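Local coordinates for NAD-dependent deacetylase 2 (PDB 1S7G) that removes acetyl groups from protein lysines with NAD as co-substrate, acting on the archaeal chromatin protein Alba and so repressing transcription, at the interface of chains A and B. Residues are numbered along the deposited sequence; one frame, centred on the assembly and turned at random. Chains: chain A/B, NAD-dependent deacetylase 2.

The interface of chains A and B. Residues chain A 72-76, 143; chain B 75, 139-140, 143.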
loop_
_atom_site.group_PDB
_atom_site.type_symbol
_atom_site.label_atom_id
_atom_site.label_comp_id
_atom_site.label_asym_id
_atom_site.label_seq_id
_atom_site.Cartn_x
_atom_site.Cartn_y
_atom_site.Cartn_z
ATOM N N ASP A 72 -13.127 -26.012 -9.253
ATOM C CA ASP A 72 -14.221 -25.148 -8.795
ATOM C C ASP A 72 -14.589 -24.133 -9.885
ATOM O O ASP A 72 -14.574 -24.455 -11.076
ATOM C CB ASP A 72 -13.833 -24.419 -7.499
ATOM N N LYS A 73 -14.913 -22.909 -9.476
ATOM C CA LYS A 73 -15.291 -21.862 -10.422
ATOM C C LYS A 73 -14.081 -21.197 -11.077
ATOM O O LYS A 73 -13.196 -20.679 -10.396
ATOM C CB LYS A 73 -16.147 -20.814 -9.720
ATOM N N LEU A 74 -14.054 -21.221 -12.405
ATOM C CA LEU A 74 -12.971 -20.616 -13.174
ATOM C C LEU A 74 -13.429 -19.296 -13.785
ATOM O O LEU A 74 -12.611 -18.423 -14.085
ATOM C CB LEU A 74 -12.509 -21.560 -14.288
ATOM C CG LEU A 74 -11.829 -22.854 -13.832
ATOM C CD1 LEU A 74 -11.642 -23.798 -15.018
ATOM C CD2 LEU A 74 -10.492 -22.519 -13.183
ATOM N N PHE A 75 -14.735 -19.147 -13.973
ATOM C CA PHE A 75 -15.248 -17.917 -14.554
ATOM C C PHE A 75 -16.086 -17.113 -13.580
ATOM O O PHE A 75 -16.972 -16.354 -13.978
ATOM C CB PHE A 75 -16.036 -18.216 -15.829
ATOM C CG PHE A 75 -15.214 -18.880 -16.888
ATOM C CD1 PHE A 75 -15.066 -20.262 -16.908
ATOM C CD2 PHE A 75 -14.543 -18.118 -17.840
ATOM C CE1 PHE A 75 -14.259 -20.877 -17.863
ATOM C CE2 PHE A 75 -13.731 -18.724 -18.798
ATOM C CZ PHE A 75 -13.590 -20.106 -18.809
ATOM N N ALA A 76 -15.791 -17.279 -12.296
ATOM C CA ALA A 76 -16.498 -16.548 -11.257
ATOM C C ALA A 76 -16.405 -15.046 -11.534
ATOM O O ALA A 76 -15.456 -14.562 -12.165
ATOM C CB ALA A 76 -15.897 -16.868 -9.891
ATOM N N ASN A 143 -9.911 -26.302 -18.552
ATOM C CA ASN A 143 -11.242 -26.737 -18.136
ATOM C C ASN A 143 -11.637 -28.041 -18.830
ATOM O O ASN A 143 -12.546 -28.736 -18.384
ATOM C CB ASN A 143 -12.277 -25.648 -18.435
ATOM C CG ASN A 143 -13.551 -25.813 -17.621
ATOM O OD1 ASN A 143 -14.452 -24.971 -17.678
ATOM N ND2 ASN A 143 -13.632 -26.898 -16.854
ATOM N N PHE B 75 -13.301 -12.748 -18.834
ATOM C CA PHE B 75 -13.172 -11.915 -17.643
ATOM C C PHE B 75 -13.430 -10.445 -17.964
ATOM O O PHE B 75 -12.863 -9.550 -17.332
ATOM C CB PHE B 75 -11.775 -12.080 -17.037
ATOM C CG PHE B 75 -11.328 -13.510 -16.934
ATOM C CD1 PHE B 75 -12.141 -14.466 -16.327
ATOM C CD2 PHE B 75 -10.097 -13.904 -17.447
ATOM C CE1 PHE B 75 -11.734 -15.795 -16.235
ATOM C CE2 PHE B 75 -9.681 -15.229 -17.359
ATOM C CZ PHE B 75 -10.503 -16.178 -16.751
ATOM N N VAL B 139 -23.018 -18.793 -16.158
ATOM C CA VAL B 139 -21.751 -18.292 -16.691
ATOM C C VAL B 139 -20.651 -19.350 -16.752
ATOM O O VAL B 139 -19.843 -19.358 -17.679
ATOM C CB VAL B 139 -21.248 -17.071 -15.869
ATOM C CG1 VAL B 139 -20.796 -17.515 -14.487
ATOM C CG2 VAL B 139 -20.130 -16.368 -16.611
ATOM N N GLU B 140 -20.632 -20.246 -15.772
ATOM C CA GLU B 140 -19.633 -21.307 -15.721
ATOM C C GLU B 140 -19.851 -22.300 -16.867
ATOM O O GLU B 140 -18.942 -22.559 -17.655
ATOM C CB GLU B 140 -19.715 -22.030 -14.373
ATOM C CG GLU B 140 -18.526 -22.915 -14.047
ATOM C CD GLU B 140 -17.231 -22.129 -13.890
ATOM O OE1 GLU B 140 -17.242 -21.073 -13.212
ATOM O OE2 GLU B 140 -16.199 -22.574 -14.437
ATOM N N ASN B 143 -19.266 -20.657 -20.498
ATOM C CA ASN B 143 -17.863 -20.568 -20.886
ATOM C C ASN B 143 -17.173 -21.919 -21.061
ATOM O O ASN B 143 -16.110 -21.999 -21.667
ATOM C CB ASN B 143 -17.111 -19.682 -19.891
ATOM C CG ASN B 143 -17.442 -18.216 -20.077
ATOM O OD1 ASN B 143 -17.192 -17.646 -21.144
ATOM N ND2 ASN B 143 -18.022 -17.597 -19.052
#
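The consecutive amides of A:Leu74 and A:Phe75 both turn their N-H groups toward B:Glu140, at a stretch of chain A that is neither helix nor strand. One carboxylate thus spans two successive peptide groups, an example of how an acidic side chain can cap two successive backbone donors across a protein-protein contact. B:Glu140 OE2 accepts from A:Leu74 N at 3.2 Å. B:Glu140 OE1 accepts from A:Phe75 N at 3.3 Å; both bonds are fairly straight, and each amide approaches on the syn side, somewhat out of the carboxylate plane. A weak second contact from A:Leu74 N to OE1 adds little. The side chain leaves its helix with CG anti to the backbone N (chi1 -165°) and then bends at chi2, which carries the acid across to the loop. With two amides gripping it, the carboxylate is probably held against rotation, and its negative charge is likely to be partly offset by the N-H dipoles. An alanine in place of B:Glu140 would probably leave the N-H groups of A:Leu74 and A:Phe75 without these acceptors and open a gap beside the A:Phe75 ring.

That ring lies with its edge toward the same acid, B:Glu140 OE2 being 3.6 Å from A:Phe75 CD1. B:Asn143 lays its CB over the centre of one face of the A:Phe75 ring, 3.4 Å from the centroid, and its amide runs nearly parallel to the ring, 19° away. A bent hydrogen bond from B:Asn143 ND2 to B:Val139 O, 2.9 Å long and within the same helix, helps hold the amide. The edge atom B:Phe75 CE1 comes 3.5 Å from the backbone carbonyl A:Leu74 O and also lies against A:Phe75 CD2.

The same segments take unequal parts in the two copies, the whole interface is not an exact two-fold, and the pairing may belong to the crystal alone. In the fold, the chain B helix 139-143 packs against the loop following helix 60-69 of chain A, the centre of the contact about 19 Å from the active-site A:His118.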